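Local structure of putative tryptophan halogenase (Xanthomonas campestris pv. campestris, 6Y1W) at residues A86-G91 and G149-L154; S291-Q296 and W407-S412. The protein is a flavin-dependent halogenase that probably binds FAD and, as in related tryptophan halogenases, would use it to halogenate an aromatic substrate. All coordinates share one frame; numbering follows the deposited sequence. Where two conformers were deposited one is given.

Contact 1: residues A86-G91 and G149-L154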
loop_
_atom_site.group_PDB
_atom_site.type_symbol
_atom_site.label_atom_id
_atom_site.label_comp_id
_atom_site.label_asym_id
_atom_site.label_seq_id
_atom_site.Cartn_x
_atom_site.Cartn_y
_atom_site.Cartn_z
ATOM N N ALA A 86 -1.269 32.326 3.700
ATOM C CA ALA A 86 -0.588 31.068 4.008
ATOM C C ALA A 86 0.931 31.179 3.985
ATOM O O ALA A 86 1.507 32.007 3.279
ATOM C CB ALA A 86 -1.009 29.964 3.031
ATOM N N THR A 87 1.588 30.307 4.760
ATOM C CA THR A 87 3.039 30.158 4.704
ATOM C C THR A 87 3.376 28.696 4.444
ATOM O O THR A 87 2.502 27.824 4.462
ATOM C CB THR A 87 3.730 30.631 6.013
ATOM O OG1 THR A 87 3.331 29.777 7.095
ATOM C CG2 THR A 87 3.333 32.117 6.372
ATOM N N PHE A 88 4.651 28.416 4.230
ATOM C CA PHE A 88 5.060 27.038 3.998
ATOM C C PHE A 88 5.405 26.322 5.299
ATOM O O PHE A 88 5.860 26.931 6.279
ATOM C CB PHE A 88 6.259 26.985 3.035
ATOM C CG PHE A 88 5.910 27.416 1.643
ATOM C CD1 PHE A 88 5.266 26.521 0.763
ATOM C CD2 PHE A 88 6.172 28.702 1.204
ATOM C CE1 PHE A 88 4.896 26.912 -0.520
ATOM C CE2 PHE A 88 5.793 29.095 -0.097
ATOM C CZ PHE A 88 5.163 28.203 -0.944
ATOM N N LYS A 89 5.205 24.996 5.279
ATOM C CA LYS A 89 5.487 24.143 6.426
ATOM C C LYS A 89 6.314 22.967 5.965
ATOM O O LYS A 89 5.927 22.300 5.006
ATOM C CB LYS A 89 4.166 23.624 7.035
ATOM C CG LYS A 89 4.386 22.612 8.166
ATOM C CD LYS A 89 3.055 22.028 8.607
ATOM C CE LYS A 89 3.304 20.854 9.598
ATOM N NZ LYS A 89 2.039 19.992 9.699
ATOM N N VAL A 90 7.440 22.700 6.650
ATOM C CA VAL A 90 8.249 21.518 6.343
ATOM C C VAL A 90 8.313 20.528 7.495
ATOM O O VAL A 90 8.958 19.480 7.353
ATOM C CB VAL A 90 9.673 21.897 5.890
ATOM C CG1 VAL A 90 9.623 22.699 4.597
ATOM C CG2 VAL A 90 10.391 22.697 6.999
ATOM N N GLY A 91 7.672 20.811 8.630
ATOM C CA GLY A 91 7.751 19.874 9.740
ATOM C C GLY A 91 7.118 20.462 10.989
ATOM O O GLY A 91 6.565 21.569 10.974
ATOM N N GLY A 149 14.979 28.043 8.748
ATOM C CA GLY A 149 13.949 28.979 8.295
ATOM C C GLY A 149 14.010 29.318 6.821
ATOM O O GLY A 149 13.773 30.482 6.434
ATOM N N ARG A 150 14.310 28.333 5.987
ATOM C CA ARG A 150 14.477 28.507 4.548
ATOM C C ARG A 150 13.455 27.685 3.771
ATOM O O ARG A 150 13.035 26.605 4.211
ATOM C CB ARG A 150 15.895 28.080 4.125
ATOM C CG ARG A 150 16.984 28.914 4.772
ATOM C CD ARG A 150 18.341 28.534 4.224
ATOM N NE ARG A 150 19.395 29.376 4.782
ATOM C CZ ARG A 150 19.820 30.512 4.241
ATOM N NH1 ARG A 150 19.281 30.966 3.117
ATOM N NH2 ARG A 150 20.787 31.202 4.838
ATOM N N PHE A 151 13.057 28.187 2.592
ATOM C CA PHE A 151 12.142 27.432 1.740
ATOM C C PHE A 151 12.207 27.955 0.316
ATOM O O PHE A 151 12.150 29.177 0.098
ATOM C CB PHE A 151 10.668 27.504 2.199
ATOM C CG PHE A 151 9.756 26.682 1.316
ATOM C CD1 PHE A 151 9.599 25.322 1.560
ATOM C CD2 PHE A 151 9.166 27.230 0.176
ATOM C CE1 PHE A 151 8.833 24.545 0.717
ATOM C CE2 PHE A 151 8.405 26.454 -0.685
ATOM C CZ PHE A 151 8.249 25.091 -0.413
ATOM N N ALA A 152 12.246 27.025 -0.636
ATOM C CA ALA A 152 11.805 27.247 -2.017
ATOM C C ALA A 152 11.469 25.884 -2.611
ATOM O O ALA A 152 11.874 24.863 -2.074
ATOM C CB ALA A 152 12.897 27.975 -2.834
ATOM N N HIS A 153 10.699 25.863 -3.713
ATOM C CA HIS A 153 10.458 24.588 -4.384
ATOM C C HIS A 153 11.750 24.088 -5.016
ATOM O O HIS A 153 12.582 24.874 -5.467
ATOM C CB HIS A 153 9.409 24.695 -5.499
ATOM C CG HIS A 153 8.108 25.267 -5.056
ATOM N ND1 HIS A 153 7.856 26.621 -5.062
ATOM C CD2 HIS A 153 6.989 24.675 -4.587
ATOM C CE1 HIS A 153 6.627 26.840 -4.626
ATOM N NE2 HIS A 153 6.082 25.675 -4.319
ATOM N N LEU A 154 11.891 22.773 -5.071
ATOM C CA LEU A 154 13.024 22.191 -5.784
ATOM C C LEU A 154 12.547 21.356 -6.961
ATOM O O LEU A 154 11.426 20.840 -6.943
ATOM C CB LEU A 154 13.871 21.323 -4.846
ATOM C CG LEU A 154 14.748 22.115 -3.877
ATOM C CD1 LEU A 154 15.445 21.188 -2.863
ATOM C CD2 LEU A 154 15.764 22.931 -4.688
#
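Phe88 CG lies anti to its carbonyl carbon (chi1 -68°), whereas Phe151 CG lies anti to its backbone N (chi1 -178°); these settings bring two rings from facing backbones into an offset stack. Their centroids are 4.0 Å apart and the planes differ by 13°. Phe151 CE2 sits over the middle of the Phe88 ring, with Phe88 CD1 3.5 Å away. In return, the Phe88 ring is displaced toward the rim of Phe151, while Phe88 CB stands over its face in a CH-pi contact, 3.9 Å from the centroid. Phenylalanine suits both places, since its flat apolar ring can be buried face to face without needing a polar partner. Val90 meets the edge of the Phe151 ring, CG1 to Phe151 CD1 at 4.0 Å, its short branch fitting beside the stack. His153 brings NE2 to 4.2 Å from Phe88 CE1 in an oblique approach and joins the aromatic cluster, which Tyr161 and Tyr499 extend; its polar NE2 is hydrogen-bonded to Glu77. Because neighbouring strand residues point to opposite sides, Phe88 packs behind strand 87-89 while Lys89, predicted to be the active-site lysine, points away from the loop, its NZ bonded to Thr62 O and Ser348 OG. Leu496 and Tyr499 of helix 492-499 and Met81 of helix 77-83 add to the packing around Phe88, Ala146 of helix 141-148 touches Val90, and strand 87-89 pairs with strand 162-166.

Contact 2: residues S291-Q296 and W407-S412. With BUD ((2S,3S)-butane-2,3-diol), chain I.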
loop_
_atom_site.group_PDB
_atom_site.type_symbol
_atom_site.label_atom_id
_atom_site.label_comp_id
_atom_site.label_asym_id
_atom_site.label_seq_id
_atom_site.Cartn_x
_atom_site.Cartn_y
_atom_site.Cartn_z
ATOM N N SER A 291 -9.207 18.119 30.743
ATOM C CA SER A 291 -10.003 18.634 31.851
ATOM C C SER A 291 -9.949 17.715 33.061
ATOM O O SER A 291 -10.279 18.145 34.169
ATOM C CB SER A 291 -11.462 18.841 31.418
ATOM O OG SER A 291 -12.197 17.617 31.254
ATOM N N ARG A 292 -9.541 16.469 32.877
ATOM C CA ARG A 292 -9.415 15.544 33.993
ATOM C C ARG A 292 -8.114 15.736 34.760
ATOM O O ARG A 292 -7.982 15.214 35.871
ATOM C CB ARG A 292 -9.550 14.112 33.472
ATOM C CG ARG A 292 -10.858 13.939 32.703
ATOM C CD ARG A 292 -11.118 12.499 32.367
ATOM N NE ARG A 292 -10.090 11.992 31.473
ATOM C CZ ARG A 292 -9.105 11.188 31.856
ATOM N NH1 ARG A 292 -9.017 10.791 33.124
ATOM N NH2 ARG A 292 -8.208 10.782 30.971
ATOM N N TYR A 293 -7.173 16.500 34.217
ATOM C CA TYR A 293 -5.886 16.723 34.861
ATOM C C TYR A 293 -5.602 18.171 35.205
ATOM O O TYR A 293 -4.635 18.435 35.924
ATOM C CB TYR A 293 -4.749 16.196 33.975
ATOM C CG TYR A 293 -4.717 14.703 33.882
ATOM C CD1 TYR A 293 -5.470 14.027 32.910
ATOM C CD2 TYR A 293 -3.902 13.950 34.719
ATOM C CE1 TYR A 293 -5.431 12.678 32.808
ATOM C CE2 TYR A 293 -3.852 12.556 34.616
ATOM C CZ TYR A 293 -4.622 11.930 33.651
ATOM O OH TYR A 293 -4.605 10.571 33.549
ATOM N N THR A 294 -6.339 19.111 34.641
ATOM C CA THR A 294 -6.099 20.520 34.900
ATOM C C THR A 294 -7.384 21.271 34.608
ATOM O O THR A 294 -8.349 20.690 34.112
ATOM C CB THR A 294 -4.934 21.047 34.071
ATOM O OG1 THR A 294 -4.435 22.238 34.696
ATOM C CG2 THR A 294 -5.412 21.384 32.704
ATOM N N ASP A 295 -7.400 22.568 34.930
ATOM C CA ASP A 295 -8.599 23.366 34.698
ATOM C C ASP A 295 -8.295 24.495 33.713
ATOM O O ASP A 295 -7.141 24.752 33.369
ATOM C CB ASP A 295 -9.176 23.908 36.014
ATOM C CG ASP A 295 -8.346 25.030 36.624
ATOM O OD1 ASP A 295 -7.130 25.123 36.383
ATOM O OD2 ASP A 295 -8.935 25.815 37.394
ATOM N N GLN A 296 -9.360 25.130 33.220
ATOM C CA GLN A 296 -9.209 26.150 32.180
ATOM C C GLN A 296 -8.342 27.314 32.643
ATOM O O GLN A 296 -7.477 27.798 31.902
ATOM C CB GLN A 296 -10.586 26.649 31.743
ATOM C CG GLN A 296 -10.490 27.714 30.674
ATOM C CD GLN A 296 -11.835 28.230 30.260
ATOM O OE1 GLN A 296 -12.346 27.863 29.214
ATOM N NE2 GLN A 296 -12.416 29.093 31.080
ATOM N N TRP A 407 1.729 12.634 32.824
ATOM C CA TRP A 407 2.731 11.894 32.054
ATOM C C TRP A 407 2.933 10.469 32.578
ATOM O O TRP A 407 3.205 9.559 31.792
ATOM C CB TRP A 407 4.063 12.652 32.029
ATOM C CG TRP A 407 3.931 13.875 31.163
ATOM C CD1 TRP A 407 3.965 15.193 31.576
ATOM C CD2 TRP A 407 3.662 13.906 29.744
ATOM N NE1 TRP A 407 3.774 16.028 30.478
ATOM C CE2 TRP A 407 3.564 15.260 29.360
ATOM C CE3 TRP A 407 3.514 12.914 28.767
ATOM C CZ2 TRP A 407 3.333 15.659 28.028
ATOM C CZ3 TRP A 407 3.283 13.325 27.404
ATOM C CH2 TRP A 407 3.183 14.673 27.079
ATOM N N ARG A 408 2.872 10.262 33.897
ATOM C CA ARG A 408 2.984 8.891 34.401
ATOM C C ARG A 408 1.851 8.033 33.870
ATOM O O ARG A 408 2.060 6.853 33.529
ATOM C CB ARG A 408 2.982 8.880 35.935
ATOM C CG ARG A 408 4.261 9.486 36.530
ATOM C CD ARG A 408 4.294 9.271 38.076
ATOM N NE ARG A 408 3.264 9.991 38.834
ATOM C CZ ARG A 408 3.327 11.262 39.251
ATOM N NH1 ARG A 408 4.364 12.048 38.930
ATOM N NH2 ARG A 408 2.336 11.765 39.982
ATOM N N ASP A 409 0.649 8.612 33.786
ATOM C CA ASP A 409 -0.492 7.851 33.268
ATOM C C ASP A 409 -0.321 7.567 31.774
ATOM O O ASP A 409 -0.590 6.451 31.308
ATOM C CB ASP A 409 -1.811 8.593 33.500
ATOM C CG ASP A 409 -2.215 8.652 34.979
ATOM O OD1 ASP A 409 -1.531 8.041 35.848
ATOM O OD2 ASP A 409 -3.199 9.341 35.257
ATOM N N CYS A 410 0.172 8.550 31.012
ATOM C CA CYS A 410 0.400 8.303 29.581
ATOM C C CYS A 410 1.430 7.203 29.369
ATOM O O CYS A 410 1.301 6.371 28.461
ATOM C CB CYS A 410 0.887 9.583 28.875
ATOM S SG CYS A 410 -0.301 10.923 28.687
ATOM N N ALA A 411 2.486 7.196 30.186
ATOM C CA ALA A 411 3.556 6.224 29.999
ATOM C C ALA A 411 3.139 4.819 30.420
ATOM O O ALA A 411 3.678 3.832 29.900
ATOM C CB ALA A 411 4.795 6.683 30.780
ATOM N N SER A 412 2.198 4.709 31.356
ATOM C CA SER A 412 1.864 3.416 31.963
ATOM C C SER A 412 0.571 2.807 31.426
ATOM O O SER A 412 0.306 1.624 31.689
ATOM C CB SER A 412 1.774 3.581 33.492
ATOM O OG SER A 412 0.590 4.267 33.858
HETATM C C1 BUD I . -2.645 23.742 32.973
HETATM O O1 BUD I . -0.577 22.805 33.610
HETATM C C2 BUD I . -1.659 22.614 32.749
HETATM O O2 BUD I . -0.027 21.927 31.145
HETATM C C3 BUD I . -1.175 22.695 31.297
HETATM C C4 BUD I . -2.241 22.114 30.371
#
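Tyr293 meets Asp409 across the protein surface, linking the loop that follows strand 283-289 to helix 405-412. Along this loop, Ser291 comes first, its small hydroxyl turned to Asp247 OD2 in a hydrogen bond. Arg292 follows; its long, exposed side chain rests on Phe245, and its NH1 stays 6.4 Å from Asp409 OD2, so the opposite charges are near without forming a salt bridge. Tyr293 makes the actual contact. With CG anti to the carbonyl carbon (chi1 -70°), its ring extends toward the helix, and Phe406 packs against it edge-to-face. A tyrosine fits here because it combines an aromatic body for packing with a hydroxyl far enough out to reach the helix. Next, Thr294 turns to a bound butanediol, its CG2 3.6 Å from BUD C1; the diol is hydrogen-bonded to Asp269 OD2 and Ala271 N. Asp295 is the N-cap of helix 296-306: its short carboxylate caps a backbone N of the first turn, and OD1 also bonds Ser298 OG. Between segments 291-296 and 407-412 the one hydrogen bond runs from Tyr293 OH to Asp409 OD2, 2.5 Å. The acceptor lies at the ring edge, in the ring plane, while the carboxylate is turned 65° from the ring. So short a phenol-carboxylate distance is consistent with a strong hydrogen bond, although through the anti lone pair; it would probably favour the charged form of Asp409.

In the fold
Contact 1 closes before contact 2 opens along the chain, and both fall in the part of the sequence common to tryptophan halogenases. Their centres are 34 Å apart, their nearest atoms about 18 Å, and they do not touch. The seven-stranded mixed sheet gives them a common framework: strand 91-99 continues from segment 86-91, and strand 283-289 leads into loop 291-296. Contact 1 packs against the edge strand 87-89 of the small antiparallel sheet, the strand that carries the predicted active-site lysine. Contact 2 lies nearer the surface, away from the predicted catalytic and FAD sites. One packs the interior by stacked rings, the other joins outer elements by a polar bond.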